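Local coordinates for uncharacterized protein DUF1185 (Bordetella bronchiseptica RB50, PDB 3BYQ) that is of unknown function but adopts a novel variant of the Bacillus chorismate mutase fold and may play a role in amino-acid metabolism, at residues Met51-Glu56 and Gly95-Glu100; Arg58-Leu63 and Ile162-Val167; Ile77-Lys82 and Arg143-Ser148; Ala105-Leu110 and Ala115-Val120. One frame throughout, in Å; residues are numbered along the deposited sequence. Where two conformers were deposited one is given.

Overall arrangement
The contacts build outward from a mixed sheet in which strand 161-169 neighbours strand 79-86, and 79-86 neighbours 119-123. Contacts 1 and 2 share helix 51-72, and their centres lie about 10 Å apart; contact 1 sets that helix against the start of helix 98-109, whose far end belongs to contact 4. Contact 3 lies at the other side of the chain's centre, about 23 Å from contact 1 between centres, while contact 4 is about 11 Å from both contact 2 and contact 3. Along the chain, contact 4 is nested within the loop closed by contact 3, and contact 3 within that of contact 2. Contacts 1, 3 and 4 also touch a second subunit.

Contact 1 (Met51-Glu56 and Gly95-Glu100); sequences MPFMAE and GAVWHE
M54, a selenomethionine, lies over the turn at V97 and ends against the carboxylate of E100. Its CB rests on the valine side chain, 3.9 Å from V97 CG1. Because CG is turned anti to the backbone N (chi1 -170°), the chain runs across toward the second segment, and M54 CG meets the backbone oxygen, V97 O, at 3.4 Å. The selenium follows over the same residue, with M54 SE 4.0 Å from V97 CA; the two side chains slide past each other in opposite directions. A bend at the last torsion (chi3 71°) then takes the methyl group away from V97 and up to E100, whose chain it crosses at about a right angle. M54 CE is 3.7 Å from each of E100 OE1 and OE2, a methyl set against the carboxylate. This is helix-to-helix packing in the layer beside the sheet: the first turns of helix 51-72 lie against the junction where the short helix 93-96 gives way to helix 98-109. The contact is mostly buried, and a water spans its polar side, donating to M54 O at 2.8 Å and to E100 OE2 at 2.7 Å. The carboxylate is further held by two arginines, R58 of the same chain at OE2 and R143 of a second subunit at OE1, which would favour its charged form. One residue earlier, F53 reaches V97 from the neighbouring side of the helix, its ring atom CE2 lying obliquely 4.2 Å from V97 CG2.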
# COMPACT_ATOMS: atom_id res chain seq x y z
N MSE B 51 13.34 -8.25 -30.21
CA MSE B 51 13.84 -9.64 -30.34
C MSE B 51 15.28 -9.80 -29.84
O MSE B 51 15.57 -10.79 -29.16
CB MSE B 51 13.64 -10.17 -31.76
CG MSE B 51 12.21 -10.09 -32.24
SE MSE B 51 10.97 -11.05 -31.10
CE MSE B 51 11.39 -12.80 -31.75
N PRO B 52 16.19 -8.86 -30.16
CA PRO B 52 17.54 -8.96 -29.61
C PRO B 52 17.59 -8.97 -28.08
O PRO B 52 18.33 -9.75 -27.49
CB PRO B 52 18.24 -7.73 -30.19
CG PRO B 52 17.54 -7.50 -31.49
CD PRO B 52 16.12 -7.82 -31.20
N PHE B 53 16.76 -8.13 -27.47
CA PHE B 53 16.67 -8.03 -26.00
C PHE B 53 16.19 -9.36 -25.43
O PHE B 53 16.79 -9.93 -24.51
CB PHE B 53 15.73 -6.86 -25.65
CG PHE B 53 15.60 -6.55 -24.17
CD1 PHE B 53 16.71 -6.39 -23.36
CD2 PHE B 53 14.37 -6.28 -23.64
CE1 PHE B 53 16.58 -6.03 -22.03
CE2 PHE B 53 14.23 -5.94 -22.31
CZ PHE B 53 15.35 -5.79 -21.50
N MSE B 54 15.15 -9.90 -26.02
CA MSE B 54 14.58 -11.18 -25.58
C MSE B 54 15.61 -12.29 -25.66
O MSE B 54 15.72 -13.14 -24.78
CB MSE B 54 13.33 -11.54 -26.37
CG MSE B 54 12.59 -12.69 -25.80
SE MSE B 54 10.86 -12.93 -26.59
CE MSE B 54 11.42 -13.56 -28.31
N ALA B 55 16.40 -12.26 -26.74
CA ALA B 55 17.45 -13.26 -26.96
C ALA B 55 18.54 -13.18 -25.90
O ALA B 55 18.94 -14.21 -25.32
CB ALA B 55 18.08 -13.10 -28.36
N GLU B 56 19.01 -11.98 -25.63
CA GLU B 56 20.08 -11.82 -24.64
C GLU B 56 19.64 -12.16 -23.21
O GLU B 56 20.42 -12.69 -22.42
CB GLU B 56 20.70 -10.44 -24.67
CG GLU B 56 22.05 -10.47 -23.95
CD GLU B 56 22.72 -9.13 -23.82
OE1 GLU B 56 22.32 -8.17 -24.54
OE2 GLU B 56 23.68 -9.07 -22.99
N GLY B 95 8.22 -6.59 -20.36
CA GLY B 95 8.16 -7.68 -19.40
C GLY B 95 7.81 -8.98 -20.10
O GLY B 95 8.22 -10.05 -19.69
N ALA B 96 7.04 -8.88 -21.17
CA ALA B 96 6.57 -10.05 -21.88
C ALA B 96 7.68 -10.86 -22.54
O ALA B 96 7.51 -12.05 -22.85
CB ALA B 96 5.49 -9.66 -22.89
N VAL B 97 8.81 -10.21 -22.75
CA VAL B 97 10.02 -10.91 -23.23
C VAL B 97 10.47 -12.06 -22.30
O VAL B 97 11.14 -13.01 -22.74
CB VAL B 97 11.23 -9.95 -23.39
CG1 VAL B 97 11.02 -8.96 -24.53
CG2 VAL B 97 11.57 -9.24 -22.07
N TRP B 98 10.07 -11.98 -21.04
CA TRP B 98 10.47 -12.96 -20.02
C TRP B 98 9.76 -14.32 -20.15
O TRP B 98 10.21 -15.30 -19.61
CB TRP B 98 10.24 -12.36 -18.64
CG TRP B 98 10.99 -13.03 -17.49
CD1 TRP B 98 10.44 -13.59 -16.37
CD2 TRP B 98 12.40 -13.19 -17.37
NE1 TRP B 98 11.45 -14.07 -15.54
CE2 TRP B 98 12.65 -13.85 -16.14
CE3 TRP B 98 13.49 -12.82 -18.16
CZ2 TRP B 98 13.93 -14.12 -15.69
CZ3 TRP B 98 14.73 -13.10 -17.73
CH2 TRP B 98 14.95 -13.77 -16.51
N HIS B 99 8.63 -14.36 -20.84
CA HIS B 99 7.95 -15.64 -21.05
C HIS B 99 8.91 -16.63 -21.69
O HIS B 99 9.09 -17.74 -21.18
CB HIS B 99 6.68 -15.46 -21.88
CG HIS B 99 5.57 -14.80 -21.13
ND1 HIS B 99 4.80 -15.47 -20.20
CD2 HIS B 99 5.06 -13.54 -21.20
CE1 HIS B 99 3.89 -14.65 -19.70
NE2 HIS B 99 4.02 -13.47 -20.30
N GLU B 100 9.57 -16.21 -22.77
CA GLU B 100 10.54 -17.05 -23.44
C GLU B 100 11.86 -17.04 -22.69
O GLU B 100 12.39 -18.09 -22.35
CB GLU B 100 10.77 -16.65 -24.88
CG GLU B 100 11.78 -17.55 -25.56
CD GLU B 100 12.16 -17.06 -26.90
OE1 GLU B 100 11.31 -17.18 -27.79
OE2 GLU B 100 13.28 -16.56 -27.07
O HOH W 1 14.83 -15.76 -25.00

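Contact 2 (Arg58-Leu63 and Ile162-Val167). With EDO (1,2-ethanediol), chain Q.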
# COMPACT_ATOMS: atom_id res chain seq x y z
N ARG B 58 17.96 -14.50 -22.18
CA ARG B 58 18.00 -15.92 -21.86
C ARG B 58 19.12 -16.19 -20.85
O ARG B 58 18.95 -16.99 -19.95
CB ARG B 58 18.17 -16.77 -23.12
CG ARG B 58 17.90 -18.25 -22.93
CD ARG B 58 16.42 -18.58 -22.97
NE ARG B 58 15.84 -18.30 -24.28
CZ ARG B 58 15.99 -19.08 -25.35
NH1 ARG B 58 16.62 -20.24 -25.27
NH2 ARG B 58 15.45 -18.72 -26.50
N SER B 59 20.23 -15.46 -20.99
CA SER B 59 21.38 -15.62 -20.07
C SER B 59 21.03 -15.21 -18.64
O SER B 59 21.55 -15.78 -17.68
CB SER B 59 22.62 -14.86 -20.54
OG SER B 59 22.38 -13.48 -20.63
N LEU B 60 20.19 -14.22 -18.52
CA LEU B 60 19.71 -13.77 -17.20
C LEU B 60 18.83 -14.87 -16.61
O LEU B 60 18.90 -15.16 -15.42
CB LEU B 60 18.91 -12.47 -17.33
CG LEU B 60 18.46 -11.87 -16.00
CD1 LEU B 60 19.67 -11.47 -15.14
CD2 LEU B 60 17.51 -10.66 -16.23
N GLY B 61 17.97 -15.45 -17.45
CA GLY B 61 17.12 -16.59 -17.05
C GLY B 61 17.99 -17.70 -16.49
O GLY B 61 17.72 -18.27 -15.41
N THR B 62 19.06 -18.02 -17.21
CA THR B 62 19.97 -19.10 -16.78
C THR B 62 20.63 -18.78 -15.44
O THR B 62 20.70 -19.62 -14.55
CB THR B 62 21.02 -19.40 -17.86
OG1 THR B 62 20.33 -19.77 -19.06
CG2 THR B 62 21.97 -20.53 -17.42
N LEU B 63 21.05 -17.55 -15.29
CA LEU B 63 21.70 -17.12 -14.06
C LEU B 63 20.78 -17.34 -12.84
O LEU B 63 21.18 -17.90 -11.79
CB LEU B 63 22.06 -15.63 -14.17
CG LEU B 63 22.79 -15.04 -12.96
CD1 LEU B 63 24.24 -15.58 -12.82
CD2 LEU B 63 22.71 -13.51 -13.01
N ILE B 162 13.51 -2.65 -15.09
CA ILE B 162 12.65 -3.85 -15.13
C ILE B 162 13.16 -4.84 -14.10
O ILE B 162 14.39 -4.96 -13.90
CB ILE B 162 12.65 -4.60 -16.49
CG1 ILE B 162 12.42 -3.65 -17.68
CG2 ILE B 162 11.56 -5.75 -16.47
CD1 ILE B 162 12.88 -4.23 -19.07
N LEU B 163 12.21 -5.45 -13.38
CA LEU B 163 12.50 -6.51 -12.40
C LEU B 163 12.03 -7.81 -13.02
O LEU B 163 10.87 -7.94 -13.45
CB LEU B 163 11.76 -6.21 -11.08
CG LEU B 163 12.06 -7.17 -9.90
CD1 LEU B 163 11.56 -6.52 -8.59
CD2 LEU B 163 11.37 -8.51 -10.09
N PHE B 164 12.97 -8.73 -13.19
CA PHE B 164 12.68 -10.07 -13.71
C PHE B 164 12.90 -11.08 -12.60
O PHE B 164 13.86 -10.99 -11.87
CB PHE B 164 13.60 -10.40 -14.89
CG PHE B 164 13.31 -9.60 -16.15
CD1 PHE B 164 12.10 -9.77 -16.82
CD2 PHE B 164 14.26 -8.78 -16.72
CE1 PHE B 164 11.83 -9.09 -17.98
CE2 PHE B 164 14.00 -8.08 -17.91
CZ PHE B 164 12.76 -8.25 -18.53
N ALA B 165 12.02 -12.08 -12.55
CA ALA B 165 12.05 -13.07 -11.50
C ALA B 165 11.70 -14.48 -11.93
O ALA B 165 10.88 -14.68 -12.86
CB ALA B 165 11.07 -12.64 -10.37
N LEU B 166 12.31 -15.43 -11.23
CA LEU B 166 11.95 -16.84 -11.38
C LEU B 166 11.62 -17.34 -9.99
O LEU B 166 12.17 -16.86 -8.98
CB LEU B 166 13.08 -17.66 -11.96
CG LEU B 166 13.49 -17.32 -13.40
CD1 LEU B 166 14.67 -18.18 -13.84
CD2 LEU B 166 12.32 -17.49 -14.32
N VAL B 167 10.75 -18.33 -9.95
CA VAL B 167 10.34 -18.98 -8.72
C VAL B 167 10.45 -20.50 -8.87
O VAL B 167 10.10 -21.05 -9.89
CB VAL B 167 8.88 -18.63 -8.36
CG1 VAL B 167 8.42 -19.39 -7.08
CG2 VAL B 167 8.72 -17.13 -8.18
C1 EDO Q . 19.52 -21.51 -22.38
O1 EDO Q . 20.33 -20.62 -23.15
C2 EDO Q . 18.63 -22.35 -23.29
O2 EDO Q . 17.25 -22.09 -23.04
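The ring of F164 is met obliquely by L60, with L60 CD2 lying 3.8 Å from F164 CD2. One face of this ring carries I162 CG2 of the same strand, 3.4 Å above its plane and offset toward the rim, while W98 is stacked on the opposite face. The other flat group, the guanidinium of R58, is met at its edge by a 1,2-ethanediol, probably from the crystallisation liquor: R58 NH1 donates to the diol O2 over 3.0 Å at an angle of 149°. The arrangement is an alpha/beta layer, with helix 51-72 lying over the central strand 161-169 of the mixed sheet, a strand flanked by 29-39 and 79-86. F164 and L166, two positions apart on the strand, both point toward the helix, as alternate residues on one face of a sheet do. L60 brings CG out anti to its backbone N (chi1 -176°), a setting that sends the branched end off the helix to cross the F164 side chain at about a right angle. One residue on, G61 presents no side chain, and L166 can come up to the helix backbone itself. A36 of strand 29-39 and A65 and L68 of the same helix extend this buried apolar seam around L60 and L166. L166 approaches with a single methyl, L166 CD1, which lies 3.4 Å from G61 O.

Contact 3 (Ile77-Lys82 and Arg143-Ser148)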
# COMPACT_ATOMS: atom_id res chain seq x y z
N ILE B 77 13.01 -29.92 -6.62
CA ILE B 77 12.12 -29.01 -7.33
C ILE B 77 10.85 -29.67 -7.84
O ILE B 77 10.89 -30.61 -8.63
CB ILE B 77 12.83 -28.32 -8.52
CG1 ILE B 77 14.21 -27.75 -8.12
CG2 ILE B 77 11.91 -27.28 -9.18
CD1 ILE B 77 14.26 -26.78 -6.97
N GLU B 78 9.72 -29.13 -7.41
CA GLU B 78 8.43 -29.60 -7.87
C GLU B 78 7.51 -28.56 -8.46
O GLU B 78 6.63 -28.93 -9.15
CB GLU B 78 7.69 -30.38 -6.78
CG GLU B 78 8.46 -31.58 -6.26
CD GLU B 78 7.64 -32.47 -5.32
OE1 GLU B 78 6.39 -32.37 -5.25
OE2 GLU B 78 8.28 -33.27 -4.64
N VAL B 79 7.72 -27.28 -8.17
CA VAL B 79 6.86 -26.22 -8.72
C VAL B 79 7.72 -25.05 -9.22
O VAL B 79 8.85 -24.87 -8.78
CB VAL B 79 5.81 -25.69 -7.69
CG1 VAL B 79 4.86 -26.82 -7.24
CG2 VAL B 79 6.47 -25.02 -6.47
N TYR B 80 7.18 -24.29 -10.16
CA TYR B 80 7.88 -23.09 -10.64
C TYR B 80 6.92 -22.04 -11.20
O TYR B 80 5.72 -22.27 -11.34
CB TYR B 80 9.04 -23.43 -11.65
CG TYR B 80 8.74 -24.26 -12.90
CD1 TYR B 80 7.45 -24.43 -13.42
CD2 TYR B 80 9.79 -24.81 -13.61
CE1 TYR B 80 7.23 -25.21 -14.61
CE2 TYR B 80 9.58 -25.53 -14.80
CZ TYR B 80 8.32 -25.73 -15.29
OH TYR B 80 8.22 -26.51 -16.44
N SER B 81 7.51 -20.88 -11.48
CA SER B 81 6.86 -19.75 -12.06
C SER B 81 7.89 -18.75 -12.51
O SER B 81 9.09 -18.85 -12.24
CB SER B 81 5.90 -19.08 -11.09
OG SER B 81 5.05 -18.15 -11.77
N LYS B 82 7.38 -17.71 -13.15
CA LYS B 82 8.23 -16.63 -13.65
C LYS B 82 7.43 -15.36 -13.61
O LYS B 82 6.21 -15.40 -13.73
CB LYS B 82 8.71 -16.91 -15.08
CG LYS B 82 7.60 -17.00 -16.14
CD LYS B 82 8.02 -17.76 -17.41
CE LYS B 82 6.82 -17.98 -18.30
NZ LYS B 82 7.05 -18.84 -19.47
N ARG B 143 -3.43 -30.92 -8.63
CA ARG B 143 -4.16 -29.93 -7.81
C ARG B 143 -3.50 -29.52 -6.52
O ARG B 143 -3.63 -28.37 -6.06
CB ARG B 143 -5.60 -30.41 -7.58
CG ARG B 143 -6.49 -29.35 -6.99
CD ARG B 143 -7.87 -29.88 -6.85
NE ARG B 143 -8.51 -30.03 -8.16
CZ ARG B 143 -9.69 -30.61 -8.35
NH1 ARG B 143 -10.31 -31.17 -7.35
NH2 ARG B 143 -10.22 -30.66 -9.56
N SER B 144 -2.81 -30.46 -5.91
CA SER B 144 -2.15 -30.25 -4.65
C SER B 144 -1.06 -29.17 -4.65
O SER B 144 -0.70 -28.61 -3.61
CB SER B 144 -1.49 -31.54 -4.20
OG SER B 144 -0.63 -32.07 -5.20
N HIS B 145 -0.55 -28.90 -5.85
CA HIS B 145 0.64 -28.05 -6.02
C HIS B 145 0.40 -26.58 -6.36
O HIS B 145 1.32 -25.81 -6.29
CB HIS B 145 1.61 -28.68 -7.01
CG HIS B 145 2.37 -29.83 -6.43
ND1 HIS B 145 1.75 -30.92 -5.85
CD2 HIS B 145 3.69 -30.10 -6.42
CE1 HIS B 145 2.67 -31.79 -5.46
NE2 HIS B 145 3.86 -31.30 -5.77
N PHE B 146 -0.81 -26.22 -6.78
CA PHE B 146 -1.11 -24.79 -7.05
C PHE B 146 -0.81 -24.00 -5.81
O PHE B 146 -1.23 -24.37 -4.71
CB PHE B 146 -2.57 -24.55 -7.44
CG PHE B 146 -2.98 -25.30 -8.65
CD1 PHE B 146 -2.35 -25.07 -9.86
CD2 PHE B 146 -4.06 -26.15 -8.63
CE1 PHE B 146 -2.74 -25.74 -11.00
CE2 PHE B 146 -4.48 -26.82 -9.80
CZ PHE B 146 -3.80 -26.60 -10.96
N ASN B 147 -0.06 -22.92 -5.97
CA ASN B 147 0.36 -22.13 -4.84
C ASN B 147 0.83 -20.75 -5.29
O ASN B 147 0.77 -20.43 -6.48
CB ASN B 147 1.52 -22.83 -4.10
CG ASN B 147 1.48 -22.63 -2.61
OD1 ASN B 147 0.98 -21.62 -2.09
ND2 ASN B 147 1.99 -23.62 -1.89
N SER B 148 1.28 -19.95 -4.33
CA SER B 148 1.70 -18.58 -4.64
C SER B 148 2.75 -18.11 -3.70
O SER B 148 2.82 -18.57 -2.56
CB SER B 148 0.51 -17.60 -4.48
OG SER B 148 -0.55 -17.92 -5.34
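A classic beta bulge opens strand 79-86: E78 and V79 both face G169 of the neighbouring strand, and both side chains reach out to H145 in the turn that leads into strand 147-151. A histidine-carboxylate hydrogen bond joins strand start to turn; the two strands flank 130-136 without pairing directly. H145 NE2 donates to E78 OE1 over 2.8 Å and almost straight, at 174°. The acceptor sits in the imidazole plane, and the N-H meets the oxygen nearly in line with its C-O bond; carboxylate and ring are close to coplanar, their planes 16° apart. At the far side of the imidazole, S144 OG lies at the edge and shares a hydrogen bond of 2.7 Å with H145 ND1, in which either atom may be the donor. With both ring nitrogens engaged, the rotation of the histidine is fixed, and Y136 adds an edge-to-face ring contact. E78 OE1 has a second partner in K183, whose charge would help keep the carboxylate ionised. F146, next to the histidine, stacks on H99 of a second subunit, which places this turn at the interface. V79 completes the contact with one branch. Its CG1, turned anti to the carbonyl carbon (chi1 -61°), comes in at the edge of the imidazole, near its plane, with V79 CG1 3.6 Å from H145 CD2 and 3.8 Å from H145 CB.

Contact 4 (Ala105-Leu110 and Ala115-Val120); sequences AMRSVL and AMVPAV
V117 sends its two methyls to consecutive residues of the helix: CG1 to M106, CG2 to R107. The first is tight, with V117 CG1 only 3.5 Å from CE of the selenomethionine M106, closer than carbon atoms usually pack. In the second, V117 CG2 lies 3.6 Å from R107 CD, where the two side chains slide past each other in opposite directions. A bend about the CG-CD bond of the arginine (chi3 72°) lays its guanidinium flat over the A115 carbonyl. A115 O stands 3.5 Å above the guanidinium plane, over its centre, so the oxygen sits over the flat face, where no N-H points at it. Here the chain leaves helix 98-109 and turns back toward strand 119-123, the return leg of a beta-alpha-beta crossover, since that strand runs parallel to its neighbour 79-86. What sets the guanidinium lies further out: NE donates to P113 O in the connecting loop, and NH1 is hydrogen-bonded to Y141 OH of a second subunit. The A115 oxygen is in turn hydrogen-bonded to the hydroxyl of Y80, whose side chain also packs against R107 and V117. On the inner side, M106 lies against L166 and M168 of strand 161-169.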
# COMPACT_ATOMS: atom_id res chain seq x y z
N ALA B 105 14.84 -20.73 -20.37
CA ALA B 105 16.09 -20.88 -19.61
C ALA B 105 15.89 -21.77 -18.41
O ALA B 105 16.69 -22.67 -18.13
CB ALA B 105 16.65 -19.50 -19.17
N MSE B 106 14.82 -21.53 -17.66
CA MSE B 106 14.57 -22.32 -16.47
C MSE B 106 14.29 -23.78 -16.82
O MSE B 106 14.84 -24.70 -16.22
CB MSE B 106 13.44 -21.71 -15.63
CG MSE B 106 13.13 -22.54 -14.40
SE MSE B 106 12.22 -21.61 -13.05
CE MSE B 106 10.76 -21.09 -14.09
N ARG B 107 13.45 -23.99 -17.81
CA ARG B 107 13.16 -25.35 -18.21
C ARG B 107 14.42 -26.08 -18.65
O ARG B 107 14.61 -27.25 -18.31
CB ARG B 107 12.03 -25.39 -19.24
CG ARG B 107 10.75 -25.01 -18.53
CD ARG B 107 9.64 -24.81 -19.50
NE ARG B 107 9.20 -26.07 -20.04
CZ ARG B 107 8.27 -26.16 -20.97
NH1 ARG B 107 7.71 -25.07 -21.46
NH2 ARG B 107 7.90 -27.35 -21.42
N SER B 108 15.34 -25.37 -19.32
CA SER B 108 16.59 -26.01 -19.74
C SER B 108 17.50 -26.38 -18.56
O SER B 108 18.09 -27.46 -18.54
CB SER B 108 17.33 -25.13 -20.76
OG SER B 108 16.55 -25.05 -21.95
N VAL B 109 17.57 -25.50 -17.57
CA VAL B 109 18.34 -25.75 -16.34
C VAL B 109 17.81 -26.97 -15.61
O VAL B 109 18.57 -27.77 -15.08
CB VAL B 109 18.36 -24.52 -15.42
CG1 VAL B 109 18.74 -24.87 -13.97
CG2 VAL B 109 19.24 -23.44 -16.06
N LEU B 110 16.51 -27.16 -15.67
CA LEU B 110 15.83 -28.27 -14.99
C LEU B 110 15.69 -29.57 -15.79
O LEU B 110 14.96 -30.46 -15.38
CB LEU B 110 14.45 -27.81 -14.53
CG LEU B 110 14.38 -26.74 -13.45
CD1 LEU B 110 12.96 -26.26 -13.12
CD2 LEU B 110 15.05 -27.31 -12.19
N ALA B 115 5.68 -29.16 -18.09
CA ALA B 115 4.65 -28.14 -17.84
C ALA B 115 5.10 -26.74 -18.24
O ALA B 115 6.24 -26.35 -18.02
CB ALA B 115 4.18 -28.17 -16.42
N MSE B 116 4.21 -26.01 -18.90
CA MSE B 116 4.46 -24.60 -19.20
C MSE B 116 4.71 -23.91 -17.87
O MSE B 116 4.08 -24.21 -16.89
CB MSE B 116 3.27 -23.94 -19.86
CG MSE B 116 3.52 -22.51 -20.30
SE MSE B 116 2.01 -21.75 -21.31
CE MSE B 116 0.88 -21.45 -19.85
N VAL B 117 5.59 -22.94 -17.85
CA VAL B 117 5.88 -22.24 -16.61
C VAL B 117 4.80 -21.16 -16.50
O VAL B 117 4.61 -20.39 -17.45
CB VAL B 117 7.27 -21.53 -16.67
CG1 VAL B 117 7.54 -20.81 -15.33
CG2 VAL B 117 8.39 -22.49 -17.02
N PRO B 118 4.07 -21.12 -15.38
CA PRO B 118 3.07 -20.06 -15.24
C PRO B 118 3.77 -18.73 -15.02
O PRO B 118 4.97 -18.69 -14.79
CB PRO B 118 2.24 -20.53 -14.05
CG PRO B 118 3.18 -21.22 -13.24
CD PRO B 118 4.18 -21.91 -14.15
N ALA B 119 3.00 -17.66 -15.16
CA ALA B 119 3.58 -16.33 -15.12
C ALA B 119 2.59 -15.27 -14.74
O ALA B 119 1.40 -15.48 -14.81
CB ALA B 119 4.14 -15.98 -16.51
N VAL B 120 3.12 -14.15 -14.27
CA VAL B 120 2.33 -12.93 -14.08
C VAL B 120 3.26 -11.76 -14.30
O VAL B 120 4.45 -11.87 -14.09
CB VAL B 120 1.60 -12.89 -12.70
CG1 VAL B 120 2.59 -12.92 -11.53
CG2 VAL B 120 0.58 -11.70 -12.60